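Local coordinates for protein translation initiation factor eIF2B subunit epsilon (Schizosaccharomyces pombe, PDB 5B04) that acts as a component of the eIF2B complex, which catalyses the exchange of GDP for GTP on the gamma subunit of the initiation factor eIF2, at residues F55-A59 against P92-N96; A153-M157 against I243-V248; R171-F177 against H188-R194; K182-C186 against K260-H264. All coordinates share one frame; numbering follows the deposited sequence.

Contact 1: residues F55-A59 against P92-N96; sequences FEFLA and PFSVN
Phe55 of helix 50-61 and Phe93, just ahead of strand 94-99, carry this buried contact. The helix is the connecting arm of a beta-alpha-beta crossover, running from strand 19-23 to its parallel neighbour 65-70 in the nucleotidyltransferase-like domain, and strand 94-99 pairs parallel with 65-70 in the mixed sheet. Followed outward, the Phe55 side chain shows how one ring can serve two neighbours. Its CB lies 3.7 Å from Phe93 CZ, at the edge of that ring. CG stays against the same CZ, and CD1 approaches both Phe93 CZ (3.7 Å) and Phe93 CE1, so that the rim of Phe93 comes over one face of Phe55. At the far end, Phe55 CZ reaches Val95 CG1 at 3.9 Å. The two rings are neither stacked nor perpendicular: their planes meet at 58°, with the centroids 5.5 Å apart. Phe93 has CG between its backbone N and carbonyl carbon (chi1 51°), a setting that carries the CE2-CZ rim onto the helix backbone. Trp86 meets both phenylalanine rings, lying almost parallel to that of Phe93, while Leu58 and Phe93 also meet Val66 on strand 65-70. A valine in place of Phe93 would have no ring to cover the face of Phe55 or to lie along Trp86, and would probably open a gap between helix and strand. Beside the ring, Ala59 CB touches Phe93 CE2 (3.8 Å) and Pro92 CG (4.1 Å), whereas Phe55 O, the acceptor for Ala59 N, lies near the ring plane at 3.5 Å from Phe93 CE2.

Contact 2: residues A153-M157 against I243-V248; sequences AIMTM and IRKDFV
Met155 meets Phe247 in a Met-aromatic contact, the sulfur 5.2 Å from the ring centroid and 61° off the ring normal. Its chain runs straight out from the strand, CG anti to the backbone N (chi1 170°), and bends only at the last torsion, which brings CE to the rim of Phe247, 3.7 Å from CE2. The remaining apolar contacts gather round this one. Ile154 CG2 abuts the ring edge at Phe247 CZ (3.8 Å), Ile243 CD1 touches Met155 SD, and Val248 CG2 touches both methionines, 3.8 Å from Met155 CE. A different kind of contact joins Met157 to Arg244: SD sits over the centre of one guanidinium face, 3.7 Å from CZ. That face-on approach keeps the sulfur off the N-H groups, which turn instead to strand 212-226, where NH2 pairs with Asp220 and NH1 with Asp224. A leucine in place of Arg244 would have no charge to offer, would probably leave both aspartates without their mate, and would take the flat cover from Met157. Helical segment 243-248 runs nearly antiparallel (158°) to segment 153-157 of the central sheet, their axes 12.1 Å apart at closest. No hydrogen bond joins the two segments; flexible thioethers fill the interface, and the single buried charge is probably tolerated because carboxylates of the neighbouring strand balance it.

Contact 3: residues R171-F177 against H188-R194; sequences RTESSVF and HYQANER
Asn192 grips Ser174 twice. Its side-chain ND2 donates to Ser174 OG at 2.6 Å, nearly straight (170°) and with the hydroxyl in the amide plane, while its backbone N donates to Ser174 O at 3.0 Å. The serine hydroxyl is brought to the amide by lying anti to its own backbone N (chi1 -178°). Two residue pairs further along, Val176 N binds Gln190 O at 3.0 Å, and a weaker return bond runs from Gln190 N to Val176 O; these two residues form the antiparallel hydrogen-bonded pair. On either side of it lie non-hydrogen-bonded pairs, Ser175 with Ala191 and Phe177 with Tyr189, whose side chains share the other face of the sheet. There the edge of Tyr189 points at the face of Phe177, CD1 standing 3.9 Å from Phe177 CZ with the planes at 64°, and the same ring reaches Ser175 CB through CE1 (3.5 Å).

Further out, ND2 of Asn192 has two acceptors, Ser174 OG and Asn216 OD1, and Tyr189 rests on Arg244, Val248 and Leu252 of helix 243-252. Met222 of the gamma subunit packs against Val176, Gln190 and Asn192. Past the strand ends, Arg171 NH2 approaches Arg194 NE to 3.4 Å; a phosphate ion, probably from the crystallisation liquor, lies about 3 Å from the Arg171 side chain and may offset the positive charge. Strands 175-179 and 186-191 form an antiparallel beta hairpin, part of the mixed sheet through the pairing of 175-179 with strand 212-226, and bear on one face part of the interface with the gamma subunit.

Contact 4: residues K182-C186 against K260-H264; sequences KTSQC and KIHCH
Ser184 O accepts two bonds from strand 260-266. Cys263 N gives the firm one, 3.0 Å long and almost straight at 175°, arriving nearly along the C=O axis; the ring nitrogen ND1 of His262 adds a weak one of 3.4 Å, and the carbonyl lies near the plane of the imidazole at its edge. His262 has CG anti to its carbonyl carbon (chi1 -76°), which places the ring beside the loop, where CE1 also meets Gln185 CB at 3.5 Å. The Ser184 hydroxyl turns back within its own segment and donates to Thr183 O from above the carbonyl plane. Two residues beyond Ser184, Cys186 N gives a bent, weak bond to Ile261 O (3.1 Å).

Residues 182-185 lie in the turn of the hairpin formed by strands 175-179 and 186-191, with Cys186 opening the second strand; the run from Thr183 to Cys186 stands 93° from that from Lys260 to Cys263. Strand 260-266 is occupied on another edge: it runs parallel to strand 153-161, and the backbone of His262 bonds to Met155 and Met157 there, while that of His264 bonds to Met157. The turn therefore uses the N-H of Cys263 and the carbonyl of Ile261, the residues flanking His262.

Apolar atoms complete the contact. Cys186 CB touches Ile261 CG2 and Cys263 SG, each at 3.7 Å; the two thiol sulfurs, Cys186 SG and Cys263 SG, stand 4.3 Å apart and make no disulfide. Gln185 reaches out as an extended chain, its NE2 coming to 3.6 Å from Lys260 CG. Farther along the strand, the ring of His264 has turned to helix 137-147, where ND1 is bonded to Glu142 OE1.

How the contacts relate
All four contacts reach one mixed sheet, at different places. Contact 1 stands apart, its centre about 23 Å from that of contact 2 and about 30 Å from that of contact 3, and it closes along the chain before the others open. Contacts 2, 3 and 4 interlock: the centre of contact 2 is about 14 Å from that of contact 3 and about 11 Å from that of contact 4, and the centres of contacts 3 and 4 are about 17 Å apart. Strands 153-161 and 260-266, neighbours in the sheet, join contacts 2 and 4. Phe177 of contact 3 bridges the other two, with CE2 3.8 Å from Met157 CE and CD2 3.5 Å from Cys263 SG. The phosphate ion and the gamma subunit both adjoin contact 3.

Contact 1: residues F55-A59 against P92-N96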
loop_
_atom_site.group_PDB
_atom_site.type_symbol
_atom_site.label_atom_id
_atom_site.label_comp_id
_atom_site.label_asym_id
_atom_site.label_seq_id
_atom_site.Cartn_x
_atom_site.Cartn_y
_atom_site.Cartn_z
ATOM N N PHE I 55 37.222 30.412 26.485
ATOM C CA PHE I 55 37.734 30.804 25.177
ATOM C C PHE I 55 36.792 30.397 24.048
ATOM O O PHE I 55 36.547 31.178 23.130
ATOM C CB PHE I 55 39.120 30.202 24.945
ATOM C CG PHE I 55 40.217 30.898 25.695
ATOM C CD1 PHE I 55 40.040 32.189 26.166
ATOM C CD2 PHE I 55 41.426 30.265 25.926
ATOM C CE1 PHE I 55 41.047 32.834 26.856
ATOM C CE2 PHE I 55 42.438 30.906 26.615
ATOM C CZ PHE I 55 42.248 32.192 27.079
ATOM N N GLU I 56 36.268 29.176 24.120
ATOM C CA GLU I 56 35.316 28.697 23.121
ATOM C C GLU I 56 34.045 29.539 23.134
ATOM O O GLU I 56 33.368 29.677 22.116
ATOM C CB GLU I 56 34.973 27.223 23.361
ATOM C CG GLU I 56 36.089 26.250 23.004
ATOM C CD GLU I 56 36.306 26.121 21.507
ATOM O OE1 GLU I 56 35.426 26.553 20.732
ATOM O OE2 GLU I 56 37.360 25.584 21.105
ATOM N N PHE I 57 33.732 30.102 24.297
ATOM C CA PHE I 57 32.577 30.979 24.444
ATOM C C PHE I 57 32.835 32.342 23.812
ATOM O O PHE I 57 32.003 32.856 23.065
ATOM C CB PHE I 57 32.218 31.144 25.921
ATOM C CG PHE I 57 31.212 32.228 26.183
ATOM C CD1 PHE I 57 29.889 32.066 25.811
ATOM C CD2 PHE I 57 31.590 33.405 26.805
ATOM C CE1 PHE I 57 28.960 33.060 26.056
ATOM C CE2 PHE I 57 30.667 34.403 27.053
ATOM C CZ PHE I 57 29.350 34.228 26.678
ATOM N N LEU I 58 33.991 32.921 24.120
ATOM C CA LEU I 58 34.373 34.212 23.563
ATOM C C LEU I 58 34.577 34.107 22.056
ATOM O O LEU I 58 34.294 35.048 21.315
ATOM C CB LEU I 58 35.644 34.736 24.235
ATOM C CG LEU I 58 35.591 34.909 25.754
ATOM C CD1 LEU I 58 36.926 35.413 26.282
ATOM C CD2 LEU I 58 34.459 35.840 26.159
ATOM N N ALA I 59 35.069 32.955 21.609
ATOM C CA ALA I 59 35.236 32.696 20.183
ATOM C C ALA I 59 33.877 32.641 19.498
ATOM O O ALA I 59 33.705 33.151 18.391
ATOM C CB ALA I 59 35.999 31.399 19.961
ATOM N N PRO I 92 40.844 32.758 16.515
ATOM C CA PRO I 92 39.821 33.791 16.317
ATOM C C PRO I 92 40.202 35.108 16.985
ATOM O O PRO I 92 39.888 36.177 16.463
ATOM C CB PRO I 92 38.575 33.188 16.978
ATOM C CG PRO I 92 38.835 31.720 17.028
ATOM C CD PRO I 92 40.310 31.586 17.229
ATOM N N PHE I 93 40.875 35.022 18.128
ATOM C CA PHE I 93 41.274 36.211 18.869
ATOM C C PHE I 93 42.709 36.125 19.374
ATOM O O PHE I 93 43.251 35.034 19.555
ATOM C CB PHE I 93 40.325 36.450 20.049
ATOM C CG PHE I 93 40.110 35.240 20.920
ATOM C CD1 PHE I 93 41.053 34.869 21.865
ATOM C CD2 PHE I 93 38.954 34.486 20.805
ATOM C CE1 PHE I 93 40.852 33.763 22.670
ATOM C CE2 PHE I 93 38.748 33.379 21.607
ATOM C CZ PHE I 93 39.697 33.018 22.542
ATOM N N SER I 94 43.316 37.285 19.601
ATOM C CA SER I 94 44.638 37.351 20.207
ATOM C C SER I 94 44.505 37.325 21.723
ATOM O O SER I 94 43.610 37.958 22.284
ATOM C CB SER I 94 45.380 38.612 19.760
ATOM O OG SER I 94 44.789 39.773 20.319
ATOM N N VAL I 95 45.389 36.588 22.387
ATOM C CA VAL I 95 45.331 36.482 23.839
ATOM C C VAL I 95 46.551 37.118 24.494
ATOM O O VAL I 95 47.690 36.778 24.177
ATOM C CB VAL I 95 45.229 35.017 24.296
ATOM C CG1 VAL I 95 44.691 34.949 25.716
ATOM C CG2 VAL I 95 44.334 34.230 23.353
ATOM N N ASN I 96 46.299 38.049 25.408
ATOM C CA ASN I 96 47.364 38.700 26.159
ATOM C C ASN I 96 47.109 38.615 27.658
ATOM O O ASN I 96 46.003 38.885 28.124
ATOM C CB ASN I 96 47.509 40.162 25.731
ATOM C CG ASN I 96 48.066 40.307 24.330
ATOM O OD1 ASN I 96 49.021 39.627 23.956
ATOM N ND2 ASN I 96 47.468 41.195 23.544
#

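Contact 2: residues A153-M157 against I243-V248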
loop_
_atom_site.group_PDB
_atom_site.type_symbol
_atom_site.label_atom_id
_atom_site.label_comp_id
_atom_site.label_asym_id
_atom_site.label_seq_id
_atom_site.Cartn_x
_atom_site.Cartn_y
_atom_site.Cartn_z
ATOM N N ALA I 153 23.525 54.427 28.012
ATOM C CA ALA I 153 23.323 52.998 28.213
ATOM C C ALA I 153 24.683 52.330 28.360
ATOM O O ALA I 153 25.380 52.094 27.373
ATOM C CB ALA I 153 22.542 52.394 27.060
ATOM N N ILE I 154 25.059 52.028 29.598
ATOM C CA ILE I 154 26.427 51.632 29.905
ATOM C C ILE I 154 26.702 50.138 29.739
ATOM O O ILE I 154 27.677 49.753 29.093
ATOM C CB ILE I 154 26.798 52.049 31.341
ATOM C CG1 ILE I 154 26.722 53.568 31.475
ATOM C CG2 ILE I 154 28.189 51.565 31.700
ATOM C CD1 ILE I 154 27.502 54.302 30.407
ATOM N N MET I 155 25.851 49.296 30.315
ATOM C CA MET I 155 26.128 47.864 30.329
ATOM C C MET I 155 24.881 47.004 30.120
ATOM O O MET I 155 23.801 47.317 30.622
ATOM C CB MET I 155 26.819 47.491 31.647
ATOM C CG MET I 155 26.948 45.999 31.914
ATOM S SD MET I 155 27.866 45.644 33.428
ATOM C CE MET I 155 26.582 45.788 34.668
ATOM N N THR I 156 25.042 45.925 29.359
ATOM C CA THR I 156 23.983 44.943 29.162
ATOM C C THR I 156 24.298 43.662 29.927
ATOM O O THR I 156 25.314 43.014 29.678
ATOM C CB THR I 156 23.786 44.607 27.672
ATOM O OG1 THR I 156 23.284 45.758 26.981
ATOM C CG2 THR I 156 22.801 43.459 27.511
ATOM N N MET I 157 23.422 43.302 30.860
ATOM C CA MET I 157 23.629 42.116 31.684
ATOM C C MET I 157 22.978 40.878 31.075
ATOM O O MET I 157 21.753 40.791 30.988
ATOM C CB MET I 157 23.088 42.347 33.096
ATOM C CG MET I 157 23.806 43.444 33.863
ATOM S SD MET I 157 23.183 43.647 35.543
ATOM C CE MET I 157 21.548 44.305 35.224
ATOM N N ILE I 243 31.106 44.452 40.784
ATOM C CA ILE I 243 30.340 44.925 39.639
ATOM C C ILE I 243 28.833 44.908 39.908
ATOM O O ILE I 243 28.057 45.496 39.156
ATOM C CB ILE I 243 30.644 44.082 38.379
ATOM C CG1 ILE I 243 30.286 44.859 37.109
ATOM C CG2 ILE I 243 29.922 42.742 38.441
ATOM C CD1 ILE I 243 30.505 44.080 35.837
ATOM N N ARG I 244 28.421 44.251 40.989
ATOM C CA ARG I 244 26.999 44.099 41.277
ATOM C C ARG I 244 26.487 45.021 42.384
ATOM O O ARG I 244 25.510 45.740 42.189
ATOM C CB ARG I 244 26.688 42.645 41.636
ATOM C CG ARG I 244 26.451 41.754 40.427
ATOM C CD ARG I 244 25.376 42.344 39.523
ATOM N NE ARG I 244 25.012 41.450 38.427
ATOM C CZ ARG I 244 25.615 41.431 37.242
ATOM N NH1 ARG I 244 26.623 42.256 36.993
ATOM N NH2 ARG I 244 25.212 40.584 36.306
ATOM N N LYS I 245 27.135 45.000 43.545
ATOM C CA LYS I 245 26.632 45.768 44.681
ATOM C C LYS I 245 27.323 47.127 44.812
ATOM O O LYS I 245 26.933 47.952 45.638
ATOM C CB LYS I 245 26.781 44.966 45.976
ATOM C CG LYS I 245 25.876 45.446 47.108
ATOM C CD LYS I 245 25.046 44.314 47.701
ATOM C CE LYS I 245 25.778 42.983 47.642
ATOM N NZ LYS I 245 25.119 41.949 48.487
ATOM N N ASP I 246 28.343 47.362 43.996
ATOM C CA ASP I 246 28.976 48.676 43.954
ATOM C C ASP I 246 28.589 49.420 42.679
ATOM O O ASP I 246 28.068 50.533 42.738
ATOM C CB ASP I 246 30.499 48.559 44.057
ATOM C CG ASP I 246 30.957 48.040 45.405
ATOM O OD1 ASP I 246 30.169 48.108 46.372
ATOM O OD2 ASP I 246 32.110 47.567 45.501
ATOM N N PHE I 247 28.836 48.799 41.530
ATOM C CA PHE I 247 28.553 49.436 40.247
ATOM C C PHE I 247 27.058 49.500 39.943
ATOM O O PHE I 247 26.496 50.587 39.814
ATOM C CB PHE I 247 29.276 48.707 39.112
ATOM C CG PHE I 247 28.989 49.277 37.751
ATOM C CD1 PHE I 247 29.555 50.477 37.355
ATOM C CD2 PHE I 247 28.153 48.614 36.868
ATOM C CE1 PHE I 247 29.293 51.006 36.105
ATOM C CE2 PHE I 247 27.888 49.137 35.616
ATOM C CZ PHE I 247 28.458 50.334 35.234
ATOM N N VAL I 248 26.424 48.336 39.821
ATOM C CA VAL I 248 25.005 48.261 39.478
ATOM C C VAL I 248 24.140 49.002 40.494
ATOM O O VAL I 248 23.243 49.760 40.120
ATOM C CB VAL I 248 24.525 46.796 39.371
ATOM C CG1 VAL I 248 23.005 46.723 39.347
ATOM C CG2 VAL I 248 25.112 46.137 38.133
#

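Contact 3: residues R171-F177 against H188-R194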
loop_
_atom_site.group_PDB
_atom_site.type_symbol
_atom_site.label_atom_id
_atom_site.label_comp_id
_atom_site.label_asym_id
_atom_site.label_seq_id
_atom_site.Cartn_x
_atom_site.Cartn_y
_atom_site.Cartn_z
ATOM N N ARG I 171 23.607 30.798 45.007
ATOM C CA ARG I 171 23.319 32.003 45.781
ATOM C C ARG I 171 23.774 33.286 45.084
ATOM O O ARG I 171 23.074 34.299 45.129
ATOM C CB ARG I 171 23.962 31.910 47.166
ATOM C CG ARG I 171 23.556 33.036 48.107
ATOM C CD ARG I 171 22.041 33.180 48.179
ATOM N NE ARG I 171 21.421 32.166 49.030
ATOM C CZ ARG I 171 20.111 32.051 49.220
ATOM N NH1 ARG I 171 19.274 32.884 48.616
ATOM N NH2 ARG I 171 19.635 31.100 50.014
ATOM N N THR I 172 24.941 33.247 44.449
ATOM C CA THR I 172 25.428 34.394 43.687
ATOM C C THR I 172 24.488 34.680 42.521
ATOM O O THR I 172 24.177 35.835 42.223
ATOM C CB THR I 172 26.861 34.161 43.157
ATOM O OG1 THR I 172 27.794 34.249 44.241
ATOM C CG2 THR I 172 27.228 35.197 42.103
ATOM N N GLU I 173 24.023 33.614 41.878
ATOM C CA GLU I 173 23.132 33.730 40.732
ATOM C C GLU I 173 21.705 34.067 41.159
ATOM O O GLU I 173 20.913 34.568 40.360
ATOM C CB GLU I 173 23.144 32.434 39.913
ATOM C CG GLU I 173 24.459 32.148 39.193
ATOM C CD GLU I 173 25.564 31.694 40.130
ATOM O OE1 GLU I 173 25.253 31.303 41.274
ATOM O OE2 GLU I 173 26.745 31.731 39.723
ATOM N N SER I 174 21.381 33.790 42.418
ATOM C CA SER I 174 20.049 34.074 42.944
ATOM C C SER I 174 19.874 35.563 43.218
ATOM O O SER I 174 20.366 36.081 44.221
ATOM C CB SER I 174 19.789 33.273 44.222
ATOM O OG SER I 174 18.479 33.503 44.710
ATOM N N SER I 175 19.169 36.245 42.322
ATOM C CA SER I 175 18.950 37.680 42.450
ATOM C C SER I 175 17.581 38.079 41.909
ATOM O O SER I 175 17.035 37.414 41.028
ATOM C CB SER I 175 20.046 38.456 41.716
ATOM O OG SER I 175 21.336 38.046 42.134
ATOM N N VAL I 176 17.031 39.166 42.441
ATOM C CA VAL I 176 15.759 39.687 41.955
ATOM C C VAL I 176 15.980 40.819 40.960
ATOM O O VAL I 176 16.608 41.828 41.280
ATOM C CB VAL I 176 14.871 40.200 43.105
ATOM C CG1 VAL I 176 13.616 40.858 42.550
ATOM C CG2 VAL I 176 14.505 39.062 44.041
ATOM N N PHE I 177 15.464 40.639 39.750
ATOM C CA PHE I 177 15.532 41.668 38.723
ATOM C C PHE I 177 14.159 42.286 38.493
ATOM O O PHE I 177 13.148 41.584 38.488
ATOM C CB PHE I 177 16.070 41.094 37.408
ATOM C CG PHE I 177 17.538 40.769 37.435
ATOM C CD1 PHE I 177 17.999 39.624 38.063
ATOM C CD2 PHE I 177 18.453 41.601 36.814
ATOM C CE1 PHE I 177 19.349 39.323 38.081
ATOM C CE2 PHE I 177 19.803 41.305 36.827
ATOM C CZ PHE I 177 20.251 40.164 37.462
ATOM N N HIS I 188 15.761 47.718 38.805
ATOM C CA HIS I 188 16.064 47.303 40.167
ATOM C C HIS I 188 16.893 46.027 40.199
ATOM O O HIS I 188 16.650 45.091 39.437
ATOM C CB HIS I 188 14.775 47.102 40.968
ATOM C CG HIS I 188 14.998 46.930 42.439
ATOM N ND1 HIS I 188 15.605 45.815 42.976
ATOM C CD2 HIS I 188 14.693 47.733 43.484
ATOM C CE1 HIS I 188 15.666 45.941 44.290
ATOM N NE2 HIS I 188 15.118 47.095 44.624
ATOM N N TYR I 189 17.877 46.007 41.090
ATOM C CA TYR I 189 18.647 44.804 41.363
ATOM C C TYR I 189 18.892 44.663 42.858
ATOM O O TYR I 189 19.361 45.595 43.509
ATOM C CB TYR I 189 19.984 44.819 40.618
ATOM C CG TYR I 189 20.941 43.741 41.082
ATOM C CD1 TYR I 189 20.847 42.445 40.594
ATOM C CD2 TYR I 189 21.936 44.020 42.012
ATOM C CE1 TYR I 189 21.716 41.457 41.019
ATOM C CE2 TYR I 189 22.808 43.037 42.444
ATOM C CZ TYR I 189 22.693 41.758 41.944
ATOM O OH TYR I 189 23.559 40.777 42.367
ATOM N N GLN I 190 18.566 43.495 43.398
ATOM C CA GLN I 190 18.955 43.156 44.759
ATOM C C GLN I 190 19.211 41.655 44.859
ATOM O O GLN I 190 18.352 40.837 44.523
ATOM C CB GLN I 190 17.893 43.603 45.772
ATOM C CG GLN I 190 16.515 42.986 45.599
ATOM C CD GLN I 190 15.673 43.096 46.854
ATOM O OE1 GLN I 190 15.074 44.136 47.126
ATOM N NE2 GLN I 190 15.628 42.020 47.632
ATOM N N ALA I 191 20.412 41.301 45.296
ATOM C CA ALA I 191 20.785 39.901 45.426
ATOM C C ALA I 191 20.033 39.255 46.580
ATOM O O ALA I 191 19.862 39.859 47.638
ATOM C CB ALA I 191 22.286 39.766 45.623
ATOM N N ASN I 192 19.577 38.025 46.369
ATOM C CA ASN I 192 18.881 37.289 47.411
ATOM C C ASN I 192 19.823 36.877 48.535
ATOM O O ASN I 192 20.829 36.211 48.303
ATOM C CB ASN I 192 18.196 36.049 46.831
ATOM C CG ASN I 192 17.093 36.396 45.855
ATOM O OD1 ASN I 192 16.455 37.442 45.970
ATOM N ND2 ASN I 192 16.859 35.517 44.888
ATOM N N GLU I 193 19.492 37.294 49.750
ATOM C CA GLU I 193 20.211 36.854 50.937
ATOM C C GLU I 193 19.230 36.747 52.098
ATOM O O GLU I 193 18.666 37.748 52.545
ATOM C CB GLU I 193 21.363 37.808 51.270
ATOM C CG GLU I 193 21.024 39.277 51.104
ATOM C CD GLU I 193 22.210 40.189 51.343
ATOM O OE1 GLU I 193 23.190 39.744 51.978
ATOM O OE2 GLU I 193 22.161 41.356 50.898
ATOM N N ARG I 194 19.020 35.522 52.568
ATOM C CA ARG I 194 18.022 35.252 53.596
ATOM C C ARG I 194 18.335 36.011 54.881
ATOM O O ARG I 194 19.453 35.968 55.395
ATOM C CB ARG I 194 17.920 33.748 53.849
ATOM C CG ARG I 194 17.364 32.998 52.644
ATOM C CD ARG I 194 17.219 31.507 52.882
ATOM N NE ARG I 194 16.708 30.837 51.689
ATOM C CZ ARG I 194 16.572 29.521 51.564
ATOM N NH1 ARG I 194 16.910 28.719 52.563
ATOM N NH2 ARG I 194 16.096 29.008 50.436
#

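Contact 4: residues K182-C186 against K260-H264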
loop_
_atom_site.group_PDB
_atom_site.type_symbol
_atom_site.label_atom_id
_atom_site.label_comp_id
_atom_site.label_asym_id
_atom_site.label_seq_id
_atom_site.Cartn_x
_atom_site.Cartn_y
_atom_site.Cartn_z
ATOM N N LYS I 182 9.449 46.015 27.840
ATOM C CA LYS I 182 9.666 46.320 26.429
ATOM C C LYS I 182 11.119 46.678 26.137
ATOM O O LYS I 182 11.751 46.084 25.264
ATOM C CB LYS I 182 8.757 47.462 25.977
ATOM C CG LYS I 182 8.883 47.794 24.498
ATOM C CD LYS I 182 8.024 48.987 24.119
ATOM C CE LYS I 182 6.608 48.837 24.651
ATOM N NZ LYS I 182 5.590 49.274 23.656
ATOM N N THR I 183 11.642 47.654 26.872
ATOM C CA THR I 183 12.993 48.148 26.638
ATOM C C THR I 183 14.051 47.265 27.295
ATOM O O THR I 183 15.247 47.462 27.082
ATOM C CB THR I 183 13.153 49.590 27.152
ATOM O OG1 THR I 183 12.835 49.639 28.548
ATOM C CG2 THR I 183 12.226 50.528 26.396
ATOM N N SER I 184 13.598 46.296 28.086
ATOM C CA SER I 184 14.477 45.372 28.804
ATOM C C SER I 184 15.519 46.108 29.644
ATOM O O SER I 184 16.660 45.662 29.769
ATOM C CB SER I 184 15.167 44.412 27.830
ATOM O OG SER I 184 16.104 45.088 27.011
ATOM N N GLN I 185 15.117 47.235 30.222
ATOM C CA GLN I 185 15.999 48.011 31.084
ATOM C C GLN I 185 15.840 47.595 32.540
ATOM O O GLN I 185 14.739 47.631 33.088
ATOM C CB GLN I 185 15.722 49.509 30.936
ATOM C CG GLN I 185 16.265 50.353 32.081
ATOM C CD GLN I 185 16.134 51.841 31.826
ATOM O OE1 GLN I 185 15.451 52.265 30.894
ATOM N NE2 GLN I 185 16.785 52.643 32.661
ATOM N N CYS I 186 16.944 47.194 33.160
ATOM C CA CYS I 186 16.933 46.853 34.574
ATOM C C CYS I 186 16.737 48.114 35.408
ATOM O O CYS I 186 17.530 49.049 35.327
ATOM C CB CYS I 186 18.229 46.143 34.968
ATOM S SG CYS I 186 18.303 45.626 36.699
ATOM N N LYS I 260 22.139 54.198 32.253
ATOM C CA LYS I 260 21.118 53.215 32.019
ATOM C C LYS I 260 21.734 51.850 32.016
ATOM O O LYS I 260 22.752 51.635 31.402
ATOM C CB LYS I 260 20.475 53.461 30.669
ATOM C CG LYS I 260 19.268 54.373 30.703
ATOM C CD LYS I 260 18.907 54.830 29.305
ATOM C CE LYS I 260 17.974 56.014 29.343
ATOM N NZ LYS I 260 18.463 57.010 30.325
ATOM N N ILE I 261 21.106 50.925 32.716
ATOM C CA ILE I 261 21.591 49.558 32.790
ATOM C C ILE I 261 20.551 48.641 32.145
ATOM O O ILE I 261 19.349 48.897 32.234
ATOM C CB ILE I 261 21.885 49.142 34.254
ATOM C CG1 ILE I 261 22.775 47.905 34.297
ATOM C CG2 ILE I 261 20.610 48.943 35.048
ATOM C CD1 ILE I 261 24.125 48.154 33.717
ATOM N N HIS I 262 21.007 47.589 31.471
ATOM C CA HIS I 262 20.096 46.754 30.693
ATOM C C HIS I 262 20.290 45.257 30.912
ATOM O O HIS I 262 21.367 44.804 31.302
ATOM C CB HIS I 262 20.240 47.070 29.202
ATOM C CG HIS I 262 19.575 48.345 28.789
ATOM N ND1 HIS I 262 18.220 48.434 28.558
ATOM C CD2 HIS I 262 20.078 49.583 28.567
ATOM C CE1 HIS I 262 17.915 49.672 28.211
ATOM N NE2 HIS I 262 19.024 50.389 28.209
ATOM N N CYS I 263 19.229 44.500 30.648
ATOM C CA CYS I 263 19.253 43.049 30.772
ATOM C C CYS I 263 18.927 42.364 29.451
ATOM O O CYS I 263 18.081 42.833 28.689
ATOM C CB CYS I 263 18.259 42.581 31.837
ATOM S SG CYS I 263 18.803 42.801 33.540
ATOM N N HIS I 264 19.605 41.254 29.187
ATOM C CA HIS I 264 19.231 40.378 28.088
ATOM C C HIS I 264 18.902 38.997 28.635
ATOM O O HIS I 264 19.784 38.283 29.112
ATOM C CB HIS I 264 20.343 40.278 27.045
ATOM C CG HIS I 264 20.039 39.319 25.936
ATOM N ND1 HIS I 264 19.485 39.717 24.738
ATOM C CD2 HIS I 264 20.200 37.977 25.847
ATOM C CE1 HIS I 264 19.323 38.663 23.958
ATOM N NE2 HIS I 264 19.748 37.595 24.607
#